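Ribonuclease H (Uncultured organism, PDB 3U3G) probably cleaves the RNA strand of RNA/DNA hybrids, as a compost-derived member of the RNase H1 family. Local coordinates at residues A[6-10]-A[123-128]; A[9-13]-A[131-136]. One frame throughout, in Å; residues are numbered along the deposited sequence.

Interaction 1: residues A[6-10]-A[123-128]; sequences IYTDG and KNARAD
Asn-124 reaches from the residue just before helix 125-139 up to strand 3-12, where its ND2 donates to the backbone O of Thr-8 at 3.0 Å. The bond is nearly straight, with an N-H...O angle of 164°. Thr-8 O lies in the plane of the amide, whereas ND2 itself stands above the carbonyl plane. With CG anti to the backbone N (chi1 -151°), the amide is carried to the strand instead of capping its own helix. ND2 also donates to Asp-77, so one amide ties strand 3-12 to the loop after strand 71-76. An alanine here would probably leave Thr-8 O without this donor, take a partner from Asp-77 and open a gap beside Tyr-7.

The tight part lies around that amide. Asn-124 OD1 packs against Tyr-7 CB at 3.4 Å and sits at the edge of the tyrosine ring, and the two side chains slide past each other in opposite directions. One helical turn on, the methyl of Ala-127 abuts Asp-9 CB at 3.7 Å, which lets the backbones come to 5.5 Å between the CA atoms of Asp-9 and Ala-127.

Beyond Ala-127 the contact becomes polar and looser, at the partly exposed Asp-128. Asp-9 OD2 and Asp-128 OD1 stand 3.7 Å apart, their carboxylates side by side with planes 36° apart, and one water donates to both oxygens, at 2.7 Å to Asp-9 OD2. Glu-49 approaches Asp-9 OD1, and Asp-77 also touches Asp-9. These carboxylates, from strand 3-12, helices 45-60 and 125-139 and the loop after strand 71-76, are consistent with the four-carboxylate, metal-binding active site of RNase H enzymes; such a cluster would probably favour cations.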
loop_
_atom_site.group_PDB
_atom_site.type_symbol
_atom_site.label_atom_id
_atom_site.label_comp_id
_atom_site.label_asym_id
_atom_site.label_seq_id
_atom_site.Cartn_x
_atom_site.Cartn_y
_atom_site.Cartn_z
ATOM N N ILE A 6 -6.965 -5.126 1.365
ATOM C CA ILE A 6 -6.168 -4.209 0.563
ATOM C C ILE A 6 -4.865 -4.902 0.182
ATOM O O ILE A 6 -4.277 -5.599 1.013
ATOM C CB ILE A 6 -5.833 -2.936 1.368
ATOM C CG1 ILE A 6 -7.108 -2.201 1.795
ATOM C CG2 ILE A 6 -4.943 -2.008 0.550
ATOM C CD1 ILE A 6 -6.870 -1.063 2.774
ATOM N N TYR A 7 -4.480 -4.822 -1.090
ATOM C CA TYR A 7 -3.137 -5.210 -1.530
ATOM C C TYR A 7 -2.423 -3.952 -1.989
ATOM O O TYR A 7 -2.993 -3.152 -2.742
ATOM C CB TYR A 7 -3.200 -6.162 -2.731
ATOM C CG TYR A 7 -4.021 -7.408 -2.501
ATOM C CD1 TYR A 7 -5.412 -7.340 -2.419
ATOM C CD2 TYR A 7 -3.402 -8.622 -2.221
ATOM C CE1 TYR A 7 -6.178 -8.488 -2.218
ATOM C CE2 TYR A 7 -4.159 -9.769 -2.003
ATOM C CZ TYR A 7 -5.533 -9.683 -1.949
ATOM O OH TYR A 7 -6.298 -10.812 -1.662
ATOM N N THR A 8 -1.176 -3.782 -1.584
ATOM C CA THR A 8 -0.410 -2.648 -2.086
ATOM C C THR A 8 0.916 -3.083 -2.659
ATOM O O THR A 8 1.474 -4.102 -2.247
ATOM C CB THR A 8 -0.156 -1.561 -1.017
ATOM O OG1 THR A 8 0.740 -2.066 -0.016
ATOM C CG2 THR A 8 -1.464 -1.118 -0.352
ATOM N N ASP A 9 1.423 -2.296 -3.595
ATOM C CA ASP A 9 2.786 -2.451 -4.082
ATOM C C ASP A 9 3.268 -1.094 -4.589
ATOM O O ASP A 9 2.471 -0.229 -4.983
ATOM C CB ASP A 9 2.835 -3.495 -5.214
ATOM C CG ASP A 9 4.238 -4.050 -5.460
ATOM O OD1 ASP A 9 5.145 -3.854 -4.625
ATOM O OD2 ASP A 9 4.430 -4.710 -6.506
ATOM N N GLY A 10 4.580 -0.904 -4.574
ATOM C CA GLY A 10 5.200 0.260 -5.178
ATOM C C GLY A 10 6.518 -0.161 -5.779
ATOM O O GLY A 10 7.144 -1.113 -5.315
ATOM N N LYS A 123 1.025 -13.860 -5.079
ATOM C CA LYS A 123 -0.301 -13.438 -4.655
ATOM C C LYS A 123 -0.510 -11.927 -4.812
ATOM O O LYS A 123 -1.618 -11.437 -4.653
ATOM C CB LYS A 123 -0.554 -13.856 -3.207
ATOM C CG LYS A 123 -0.722 -15.356 -3.017
ATOM C CD LYS A 123 -2.030 -15.846 -3.616
ATOM C CE LYS A 123 -3.167 -15.746 -2.612
ATOM N NZ LYS A 123 -4.234 -16.757 -2.869
ATOM N N ASN A 124 0.564 -11.186 -5.069
ATOM C CA ASN A 124 0.446 -9.739 -5.226
ATOM C C ASN A 124 0.612 -9.249 -6.669
ATOM O O ASN A 124 0.932 -8.076 -6.907
ATOM C CB ASN A 124 1.428 -9.022 -4.298
ATOM C CG ASN A 124 0.931 -7.650 -3.870
ATOM O OD1 ASN A 124 -0.272 -7.392 -3.877
ATOM N ND2 ASN A 124 1.836 -6.838 -3.334
ATOM N N ALA A 125 0.350 -10.129 -7.636
ATOM C CA ALA A 125 0.625 -9.812 -9.028
ATOM C C ALA A 125 -0.230 -8.666 -9.573
ATOM O O ALA A 125 0.248 -7.867 -10.363
ATOM C CB ALA A 125 0.490 -11.050 -9.908
ATOM N N ARG A 126 -1.466 -8.536 -9.098
ATOM C CA ARG A 126 -2.334 -7.467 -9.591
ATOM C C ARG A 126 -1.780 -6.074 -9.245
ATOM O O ARG A 126 -1.663 -5.202 -10.109
ATOM C CB ARG A 126 -3.748 -7.606 -9.029
ATOM C CG ARG A 126 -4.595 -8.671 -9.698
ATOM C CD ARG A 126 -5.934 -8.799 -8.990
ATOM N NE ARG A 126 -6.791 -7.631 -9.192
ATOM C CZ ARG A 126 -8.012 -7.516 -8.676
ATOM N NH1 ARG A 126 -8.420 -8.393 -7.768
ATOM N NH2 ARG A 126 -8.780 -6.471 -8.975
ATOM N N ALA A 127 -1.439 -5.880 -7.976
ATOM C CA ALA A 127 -0.866 -4.604 -7.548
ATOM C C ALA A 127 0.429 -4.306 -8.298
ATOM O O ALA A 127 0.703 -3.158 -8.635
ATOM C CB ALA A 127 -0.650 -4.589 -6.048
ATOM N N ASP A 128 1.268 -5.322 -8.486
ATOM C CA ASP A 128 2.464 -5.140 -9.302
ATOM C C ASP A 128 2.155 -4.671 -10.723
ATOM O O ASP A 128 2.851 -3.805 -11.264
ATOM C CB ASP A 128 3.309 -6.420 -9.319
ATOM C CG ASP A 128 4.511 -6.323 -10.246
ATOM O OD1 ASP A 128 5.538 -5.766 -9.828
ATOM O OD2 ASP A 128 4.384 -6.716 -11.426
HETATM O O HOH W 1 5.969 -3.400 -8.340
#

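Interaction 2: residues A[9-13]-A[131-136]; sequences DGGAR and VNEAID
Arg-13 closes on Asp-136 with both terminal nitrogens, NH1 and NH2, each donating to the same oxygen, OD1, at 2.9 Å. The N-H...O angles are both near 145°; the grip is end-on, and OD1 lies within the guanidinium plane. The approaches to the acceptor differ: NH1 meets OD1 nearly along its C-O bond, while NH2 comes from above the carboxylate plane, the two flat groups being turned 55° apart. The arginine chain runs extended from CG to NE, which takes it from the loop after strand 3-12 across the top of Ile-135. There the CG2 methyl of Ile-135 lies under one face of the guanidinium, 3.5 Å from NH1 of Arg-13. Asn-132 sits at the guanidinium edge.

In the RNase H fold the C-terminal helix packs on the central sheet, and here helix 131-136 runs at 38° to strand 9-12 with the axes 8.7 Å apart. The two methyls of Val-131 spread along the strand: CG2 rests on Asp-9 O at 3.4 Å and on Gly-10 CA, and CG1 comes to Gly-11 N at 3.7 Å. Gly-11, lacking a side chain, lets CG1 approach its backbone. Its O faces the CD1 methyl of Ile-135 at 3.7 Å. The backbones of Asp-9 and Gly-11 pair with Gly-22 and Gly-20 of strand 17-26, while Gly-10 N makes a weak bond to Asp-9 OD1. Within the helix, the backbone N of Ile-135 donates to Val-131 O, and that of Asp-136 to Asn-132 O.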
loop_
_atom_site.group_PDB
_atom_site.type_symbol
_atom_site.label_atom_id
_atom_site.label_comp_id
_atom_site.label_asym_id
_atom_site.label_seq_id
_atom_site.Cartn_x
_atom_site.Cartn_y
_atom_site.Cartn_z
ATOM N N ASP A 9 1.423 -2.296 -3.595
ATOM C CA ASP A 9 2.786 -2.451 -4.082
ATOM C C ASP A 9 3.268 -1.094 -4.589
ATOM O O ASP A 9 2.471 -0.229 -4.983
ATOM C CB ASP A 9 2.835 -3.495 -5.214
ATOM C CG ASP A 9 4.238 -4.050 -5.460
ATOM O OD1 ASP A 9 5.145 -3.854 -4.625
ATOM O OD2 ASP A 9 4.430 -4.710 -6.506
ATOM N N GLY A 10 4.580 -0.904 -4.574
ATOM C CA GLY A 10 5.200 0.260 -5.178
ATOM C C GLY A 10 6.518 -0.161 -5.779
ATOM O O GLY A 10 7.144 -1.113 -5.315
ATOM N N GLY A 11 6.932 0.537 -6.820
ATOM C CA GLY A 11 8.200 0.227 -7.467
ATOM C C GLY A 11 8.794 1.443 -8.129
ATOM O O GLY A 11 8.075 2.348 -8.556
ATOM N N ALA A 12 10.087 1.413 -8.328
ATOM C CA ALA A 12 10.775 2.396 -9.131
ATOM C C ALA A 12 11.743 1.734 -10.138
ATOM O O ALA A 12 12.321 0.752 -9.869
ATOM C CB ALA A 12 11.537 3.346 -8.236
ATOM N N ARG A 13 11.939 2.408 -11.242
ATOM C CA ARG A 13 12.845 1.956 -12.287
ATOM C C ARG A 13 14.126 2.742 -12.161
ATOM O O ARG A 13 14.320 3.717 -12.806
ATOM C CB ARG A 13 12.183 2.146 -13.650
ATOM C CG ARG A 13 10.969 1.368 -13.738
ATOM C CD ARG A 13 10.562 1.000 -15.109
ATOM N NE ARG A 13 9.345 0.206 -15.087
ATOM C CZ ARG A 13 8.445 0.206 -16.045
ATOM N NH1 ARG A 13 8.635 0.940 -17.098
ATOM N NH2 ARG A 13 7.363 -0.501 -15.898
ATOM N N VAL A 131 1.335 -0.955 -10.687
ATOM C CA VAL A 131 2.558 -0.150 -10.627
ATOM C C VAL A 131 3.129 0.027 -12.033
ATOM O O VAL A 131 3.432 1.135 -12.469
ATOM C CB VAL A 131 3.618 -0.830 -9.718
ATOM C CG1 VAL A 131 4.983 -0.144 -9.870
ATOM C CG2 VAL A 131 3.165 -0.809 -8.260
ATOM N N ASN A 132 3.309 -1.093 -12.731
ATOM C CA ASN A 132 3.994 -1.067 -14.010
ATOM C C ASN A 132 3.162 -0.422 -15.114
ATOM O O ASN A 132 3.699 0.282 -15.960
ATOM C CB ASN A 132 4.427 -2.479 -14.396
ATOM C CG ASN A 132 5.650 -2.940 -13.619
ATOM O OD1 ASN A 132 5.554 -3.818 -12.762
ATOM N ND2 ASN A 132 6.756 -2.227 -13.789
ATOM N N GLU A 133 1.843 -0.518 -14.997
ATOM C CA GLU A 133 0.937 0.191 -15.899
ATOM C C GLU A 133 1.131 1.702 -15.784
ATOM O O GLU A 133 1.253 2.410 -16.798
ATOM C CB GLU A 133 -0.507 -0.198 -15.579
ATOM C CG GLU A 133 -1.564 0.352 -16.522
ATOM C CD GLU A 133 -2.980 -0.067 -16.120
ATOM O OE1 GLU A 133 -3.127 -1.103 -15.439
ATOM O OE2 GLU A 133 -3.925 0.712 -16.366
ATOM N N ALA A 134 1.212 2.187 -14.548
ATOM C CA ALA A 134 1.373 3.605 -14.286
ATOM C C ALA A 134 2.718 4.105 -14.799
ATOM O O ALA A 134 2.785 5.167 -15.409
ATOM C CB ALA A 134 1.212 3.905 -12.797
ATOM N N ILE A 135 3.794 3.374 -14.505
ATOM C CA ILE A 135 5.110 3.793 -14.979
ATOM C C ILE A 135 5.210 3.765 -16.505
ATOM O O ILE A 135 5.640 4.748 -17.122
ATOM C CB ILE A 135 6.255 2.975 -14.353
ATOM C CG1 ILE A 135 6.242 3.121 -12.829
ATOM C CG2 ILE A 135 7.602 3.454 -14.893
ATOM C CD1 ILE A 135 7.141 2.106 -12.135
ATOM N N ASP A 136 4.718 2.691 -17.117
ATOM C CA ASP A 136 4.774 2.567 -18.573
ATOM C C ASP A 136 4.033 3.743 -19.203
ATOM O O ASP A 136 4.454 4.267 -20.245
ATOM C CB ASP A 136 4.122 1.264 -19.037
ATOM C CG ASP A 136 4.974 0.039 -18.766
ATOM O OD1 ASP A 136 6.180 0.191 -18.490
ATOM O OD2 ASP A 136 4.418 -1.078 -18.854
#

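Both interactions join strand 3-12 to helix 125-139, and they share Asp-9 and Gly-10, so they form successive sections of one strand-helix interface with centres about 11 Å apart. Interaction 1 lies nearer the centre of the chain, about 8 Å away against 13 Å for interaction 2, and meets the start of the helix. Its chemistry is a hydrogen bond from a side-chain amide to a backbone carbonyl, beside two close carboxylates joined by water. Interaction 2, further along both elements, has a buried aliphatic layer on glycine backbone and an exposed edge where Arg-13 and Asp-136 pair. Acidic groups thus gather toward the interior section, whereas arginine and aspartate form a salt bridge at the outer one.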